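Local coordinates for protein adenylyltransferase and sulfurtransferase uba4 (Chaetomium thermophilum, PDB 6YUB) that probably activates a ubiquitin-like sulfur carrier by adenylating its C-terminal glycine and passes sulfur to it for tRNA thiolation and molybdenum cofactor synthesis, at residues Val78-Lys83 and Met87-Ser92; Thr95-Ile100 and Pro104-Tyr109. All coordinates share one frame; numbering follows the deposited sequence.

Contact 1 (Val78-Lys83 and Met87-Ser92)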
loop_
_atom_site.group_PDB
_atom_site.type_symbol
_atom_site.label_atom_id
_atom_site.label_comp_id
_atom_site.label_asym_id
_atom_site.label_seq_id
_atom_site.Cartn_x
_atom_site.Cartn_y
_atom_site.Cartn_z
ATOM N N VAL B 78 -7.629 6.239 -12.848
ATOM C CA VAL B 78 -6.647 7.044 -13.571
ATOM C C VAL B 78 -6.324 6.521 -14.961
ATOM O O VAL B 78 -5.578 7.175 -15.696
ATOM C CB VAL B 78 -5.346 7.151 -12.753
ATOM C CG1 VAL B 78 -5.627 7.768 -11.387
ATOM C CG2 VAL B 78 -4.686 5.785 -12.597
ATOM N N ALA B 79 -6.863 5.366 -15.346
ATOM C CA ALA B 79 -6.705 4.895 -16.715
ATOM C C ALA B 79 -7.685 5.553 -17.678
ATOM O O ALA B 79 -7.581 5.339 -18.891
ATOM C CB ALA B 79 -6.871 3.373 -16.778
ATOM N N HIS B 80 -8.621 6.349 -17.172
ATOM C CA HIS B 80 -9.605 7.034 -17.994
ATOM C C HIS B 80 -9.148 8.463 -18.278
ATOM O O HIS B 80 -8.204 8.980 -17.671
ATOM C CB HIS B 80 -10.972 7.030 -17.308
ATOM C CG HIS B 80 -11.540 5.659 -17.101
ATOM N ND1 HIS B 80 -11.509 4.686 -18.077
ATOM C CD2 HIS B 80 -12.147 5.096 -16.028
ATOM C CE1 HIS B 80 -12.073 3.583 -17.615
ATOM N NE2 HIS B 80 -12.468 3.806 -16.374
ATOM N N ALA B 81 -9.835 9.101 -19.221
ATOM C CA ALA B 81 -9.501 10.449 -19.656
ATOM C C ALA B 81 -10.723 11.343 -19.536
ATOM O O ALA B 81 -11.863 10.871 -19.577
ATOM C CB ALA B 81 -8.985 10.463 -21.100
ATOM N N THR B 82 -10.471 12.644 -19.377
ATOM C CA THR B 82 -11.563 13.604 -19.278
ATOM C C THR B 82 -12.364 13.664 -20.575
ATOM O O THR B 82 -13.589 13.809 -20.552
ATOM C CB THR B 82 -11.016 14.988 -18.922
ATOM O OG1 THR B 82 -10.343 14.923 -17.660
ATOM C CG2 THR B 82 -12.143 16.015 -18.842
ATOM N N LYS B 83 -11.684 13.563 -21.722
ATOM C CA LYS B 83 -12.374 13.604 -23.005
ATOM C C LYS B 83 -13.138 12.320 -23.299
ATOM O O LYS B 83 -13.893 12.279 -24.272
ATOM C CB LYS B 83 -11.378 13.876 -24.134
ATOM C CG LYS B 83 -10.604 15.172 -23.979
ATOM N N MET B 87 -18.138 7.717 -22.257
ATOM C CA MET B 87 -17.825 6.471 -22.939
ATOM C C MET B 87 -17.858 5.313 -21.947
ATOM O O MET B 87 -17.651 5.490 -20.742
ATOM C CB MET B 87 -16.451 6.567 -23.600
ATOM C CG MET B 87 -16.020 5.323 -24.361
ATOM S SD MET B 87 -14.267 5.380 -24.822
ATOM C CE MET B 87 -14.236 6.827 -25.881
ATOM N N LEU B 88 -18.140 4.119 -22.466
ATOM C CA LEU B 88 -18.066 2.913 -21.661
ATOM C C LEU B 88 -16.690 2.796 -21.013
ATOM O O LEU B 88 -15.660 3.028 -21.654
ATOM C CB LEU B 88 -18.346 1.685 -22.524
ATOM C CG LEU B 88 -19.768 1.518 -23.060
ATOM C CD1 LEU B 88 -19.862 0.288 -23.949
ATOM C CD2 LEU B 88 -20.762 1.430 -21.919
ATOM N N LYS B 89 -16.681 2.441 -19.723
ATOM C CA LYS B 89 -15.416 2.265 -19.019
ATOM C C LYS B 89 -14.536 1.237 -19.716
ATOM O O LYS B 89 -13.328 1.459 -19.885
ATOM C CB LYS B 89 -15.679 1.849 -17.573
ATOM C CG LYS B 89 -16.297 2.946 -16.712
ATOM C CD LYS B 89 -15.999 2.724 -15.233
ATOM C CE LYS B 89 -17.043 1.853 -14.568
ATOM N NZ LYS B 89 -16.549 1.284 -13.277
ATOM N N VAL B 90 -15.120 0.118 -20.147
ATOM C CA VAL B 90 -14.337 -0.941 -20.773
ATOM C C VAL B 90 -13.618 -0.421 -22.013
ATOM O O VAL B 90 -12.451 -0.759 -22.256
ATOM C CB VAL B 90 -15.243 -2.143 -21.100
ATOM C CG1 VAL B 90 -16.346 -1.748 -22.070
ATOM C CG2 VAL B 90 -14.418 -3.287 -21.661
ATOM N N ASP B 91 -14.299 0.407 -22.817
ATOM C CA ASP B 91 -13.682 0.934 -24.028
ATOM C C ASP B 91 -12.641 2.001 -23.701
ATOM O O ASP B 91 -11.584 2.059 -24.339
ATOM C CB ASP B 91 -14.755 1.506 -24.957
ATOM C CG ASP B 91 -15.592 0.428 -25.620
ATOM O OD1 ASP B 91 -15.017 -0.592 -26.058
ATOM O OD2 ASP B 91 -16.826 0.597 -25.704
ATOM N N SER B 92 -12.924 2.861 -22.718
ATOM C CA SER B 92 -11.961 3.886 -22.332
ATOM C C SER B 92 -10.708 3.264 -21.728
ATOM O O SER B 92 -9.596 3.748 -21.963
ATOM C CB SER B 92 -12.606 4.857 -21.343
ATOM O OG SER B 92 -11.662 5.773 -20.831
#

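Contact 2 (Thr95-Ile100 and Pro104-Tyr109)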
loop_
_atom_site.group_PDB
_atom_site.type_symbol
_atom_site.label_atom_id
_atom_site.label_comp_id
_atom_site.label_asym_id
_atom_site.label_seq_id
_atom_site.Cartn_x
_atom_site.Cartn_y
_atom_site.Cartn_z
ATOM N N THR B 95 -8.569 1.618 -24.420
ATOM C CA THR B 95 -7.861 2.631 -25.195
ATOM C C THR B 95 -6.496 2.920 -24.580
ATOM O O THR B 95 -5.498 3.046 -25.298
ATOM C CB THR B 95 -8.686 3.917 -25.284
ATOM O OG1 THR B 95 -9.881 3.674 -26.032
ATOM C CG2 THR B 95 -7.880 5.021 -25.958
ATOM N N HIS B 96 -6.432 3.013 -23.249
ATOM C CA HIS B 96 -5.167 3.270 -22.569
ATOM C C HIS B 96 -4.290 2.025 -22.527
ATOM O O HIS B 96 -3.063 2.125 -22.627
ATOM C CB HIS B 96 -5.436 3.784 -21.154
ATOM C CG HIS B 96 -4.196 4.036 -20.352
ATOM N ND1 HIS B 96 -3.208 4.906 -20.759
ATOM C CD2 HIS B 96 -3.790 3.533 -19.161
ATOM C CE1 HIS B 96 -2.244 4.928 -19.854
ATOM N NE2 HIS B 96 -2.576 4.108 -18.873
ATOM N N LEU B 97 -4.890 0.845 -22.376
ATOM C CA LEU B 97 -4.101 -0.382 -22.406
ATOM C C LEU B 97 -3.420 -0.553 -23.757
ATOM O O LEU B 97 -2.242 -0.912 -23.827
ATOM C CB LEU B 97 -4.987 -1.589 -22.095
ATOM C CG LEU B 97 -5.700 -1.577 -20.742
ATOM C CD1 LEU B 97 -6.549 -2.836 -20.579
ATOM C CD2 LEU B 97 -4.721 -1.446 -19.589
ATOM N N ILE B 98 -4.150 -0.303 -24.847
ATOM C CA ILE B 98 -3.558 -0.389 -26.178
ATOM C C ILE B 98 -2.391 0.583 -26.306
ATOM O O ILE B 98 -1.388 0.285 -26.962
ATOM C CB ILE B 98 -4.634 -0.142 -27.252
ATOM C CG1 ILE B 98 -5.569 -1.356 -27.329
ATOM C CG2 ILE B 98 -3.993 0.145 -28.605
ATOM C CD1 ILE B 98 -6.830 -1.112 -28.118
ATOM N N GLU B 99 -2.497 1.755 -25.672
ATOM C CA GLU B 99 -1.371 2.678 -25.646
ATOM C C GLU B 99 -0.170 2.060 -24.946
ATOM O O GLU B 99 0.964 2.162 -25.433
ATOM C CB GLU B 99 -1.771 3.981 -24.953
ATOM C CG GLU B 99 -2.728 4.852 -25.754
ATOM C CD GLU B 99 -3.021 6.172 -25.062
ATOM O OE1 GLU B 99 -3.088 6.191 -23.818
ATOM O OE2 GLU B 99 -3.173 7.196 -25.764
ATOM N N ILE B 100 -0.402 1.409 -23.797
ATOM C CA ILE B 100 0.691 0.822 -23.032
ATOM C C ILE B 100 1.345 -0.305 -23.819
ATOM O O ILE B 100 2.578 -0.417 -23.881
ATOM C CB ILE B 100 0.176 0.320 -21.670
ATOM C CG1 ILE B 100 -0.291 1.494 -20.810
ATOM C CG2 ILE B 100 1.258 -0.497 -20.956
ATOM C CD1 ILE B 100 -0.985 1.066 -19.532
ATOM N N PRO B 104 -1.107 -7.515 -26.699
ATOM C CA PRO B 104 -2.126 -8.409 -26.135
ATOM C C PRO B 104 -3.475 -8.229 -26.815
ATOM O O PRO B 104 -3.775 -7.194 -27.410
ATOM C CB PRO B 104 -2.200 -7.997 -24.656
ATOM C CG PRO B 104 -0.984 -7.176 -24.402
ATOM C CD PRO B 104 -0.651 -6.520 -25.710
ATOM N N VAL B 105 -4.300 -9.266 -26.704
ATOM C CA VAL B 105 -5.679 -9.221 -27.178
ATOM C C VAL B 105 -6.572 -8.790 -26.023
ATOM O O VAL B 105 -6.510 -9.363 -24.925
ATOM C CB VAL B 105 -6.118 -10.587 -27.732
ATOM C CG1 VAL B 105 -7.588 -10.550 -28.133
ATOM C CG2 VAL B 105 -5.249 -10.987 -28.912
ATOM N N TYR B 106 -7.401 -7.777 -26.264
ATOM C CA TYR B 106 -8.311 -7.246 -25.253
ATOM C C TYR B 106 -9.738 -7.614 -25.625
ATOM O O TYR B 106 -10.166 -7.375 -26.753
ATOM C CB TYR B 106 -8.153 -5.729 -25.122
ATOM C CG TYR B 106 -6.745 -5.315 -24.752
ATOM C CD1 TYR B 106 -6.280 -5.454 -23.450
ATOM C CD2 TYR B 106 -5.877 -4.794 -25.703
ATOM C CE1 TYR B 106 -4.995 -5.085 -23.104
ATOM C CE2 TYR B 106 -4.586 -4.419 -25.365
ATOM C CZ TYR B 106 -4.152 -4.572 -24.061
ATOM O OH TYR B 106 -2.868 -4.206 -23.707
ATOM N N VAL B 107 -10.463 -8.203 -24.681
ATOM C CA VAL B 107 -11.803 -8.714 -24.913
ATOM C C VAL B 107 -12.766 -7.960 -24.006
ATOM O O VAL B 107 -12.840 -8.218 -22.805
ATOM C CB VAL B 107 -11.878 -10.234 -24.661
ATOM C CG1 VAL B 107 -13.252 -10.763 -25.038
ATOM C CG2 VAL B 107 -10.788 -10.954 -25.432
ATOM N N PRO B 108 -13.528 -7.014 -24.546
ATOM C CA PRO B 108 -14.475 -6.273 -23.706
ATOM C C PRO B 108 -15.821 -6.970 -23.579
ATOM O O PRO B 108 -16.349 -7.551 -24.529
ATOM C CB PRO B 108 -14.616 -4.939 -24.451
ATOM C CG PRO B 108 -14.455 -5.324 -25.893
ATOM C CD PRO B 108 -13.468 -6.474 -25.921
ATOM N N TYR B 109 -16.364 -6.933 -22.367
ATOM C CA TYR B 109 -17.740 -7.339 -22.095
ATOM C C TYR B 109 -18.492 -6.060 -21.739
ATOM O O TYR B 109 -18.387 -5.561 -20.612
ATOM C CB TYR B 109 -17.816 -8.370 -20.972
ATOM C CG TYR B 109 -17.213 -9.715 -21.313
ATOM C CD1 TYR B 109 -15.850 -9.936 -21.173
ATOM C CD2 TYR B 109 -18.007 -10.768 -21.764
ATOM C CE1 TYR B 109 -15.289 -11.161 -21.476
ATOM C CE2 TYR B 109 -17.453 -12.001 -22.069
ATOM C CZ TYR B 109 -16.089 -12.190 -21.921
ATOM O OH TYR B 109 -15.523 -13.408 -22.219
#

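Contact 1 (Val78-Lys83 and Met87-Ser92)
H80 reaches from the loop 78-83 to S92 and K89 on the first turn of helix 89-100, within the Rossmann-like ThiF-family domain that forms the adenylyltransferase part of the protein. L88 is the N-cap, and S92 N closes the first helical turn on L88 O. In H80 the first torsion (chi1 -63°) swings CG anti to the carbonyl carbon, carrying the ring across to the helix. H80 CB lies 3.8 Å from S92 OG, and H80 CG 3.7 Å from the same oxygen. Beyond them, H80 ND1 makes a hydrogen bond to S92 OG at 3.0 Å, bent to 137°, in which either group could be the donor. S92 suits this place because it is short and polar: S92 CB stays close to the ring, while S92 OG also bonds to R84, so two side chains hold the one hydroxyl. H80 CE1 comes next, with K89 O 3.4 Å away at the ring edge, near the ring plane. At the tip H80 NE2 bonds to A42 O, so both ring nitrogens of this buried imidazole have partners, which should limit the ring's freedom to flip. With an alanine here, S92 OG and A42 O would probably lose their imidazole partner, and a gap would be likely to open beside the K89 chain. Just before H80, A79 is small enough to fit against C47 of helix 46-56 and against L93 and H96 of helix 89-100. K89, a predicted ATP-binding residue, uses its long aliphatic part against the histidine, then bends at chi3 (-88°) and takes its ammonium to a salt bridge with D65, another predicted ATP-binding residue. The methylene K89 CD passes 3.9 Å from H80 NE2, whereas K89 NZ has moved on to 5.7 Å from that nitrogen.

Contact 2 (Thr95-Ile100 and Pro104-Tyr109)
Where L97 and I98 meet Y106, the helix and strand backbones stay well apart, I98 CA and P104 CA being the closest such pair at 8.1 Å. The gap is bridged by one large side chain, for which tyrosine is well suited: its ring spans the distance and its hydroxyl still finds a polar partner at the far end. The bond from Y106 CA to CB points toward the helix, and CG stands anti to the carbonyl carbon, beside the backbone N (chi1 -59°), which lays the ring against L97 and I98. L97 meets it along CE1 and CZ, with L97 CB 3.6 Å from Y106 CE1, while the branch L97 CD1 reaches 3.7 Å from that same CE1. I98 meets CD2 and CE2 on the other side of the ring, I98 CG1 lying 3.8 Å from Y106 CE2. All of this is apolar packing, and both aliphatic chains run at a slant to the tyrosine. The arrangement belongs to a beta-alpha-beta crossover of the Rossmann type: strand 60-64, helix 89-100 and strand 105-109 follow in that order, and the two strands lie side by side and parallel, 105-109 being outermost in this chain's sheet. L97 also packs on A50 and A54 of helix 46-56, which suits a branched apolar residue in a buried seam, whereas I98 sits at the exposed margin. P104 C lies 4.2 Å over one face of the Y106 ring, nearer its border than its centre. Beyond the ring, Y106 OH hydrogen-bonds to N101 O in the turn that joins helix to strand, and L97 O stands nearby at 3.4 Å from Y106 OH.

Helix 89-100 serves both contacts: contact 1 uses its first turn, contact 2 its last half, and their centres lie 12 Å apart. They touch directly. V90 CG2 comes 3.2 Å from P108 CB, a very short approach to be read with caution, and A79 O of the loop lies 3.5 Å from H96 CB. The predicted ATP site is close to contact 1, which contains K89; the H80 side chain also comes within about 4 Å (nearest atoms) of that of L74, likewise predicted to bind ATP. Contact 2 is further off, the nearest side-chain atoms of L97 and K89 being about 11 Å apart; it joins the far half of the same helix to the outermost strand of this chain's sheet.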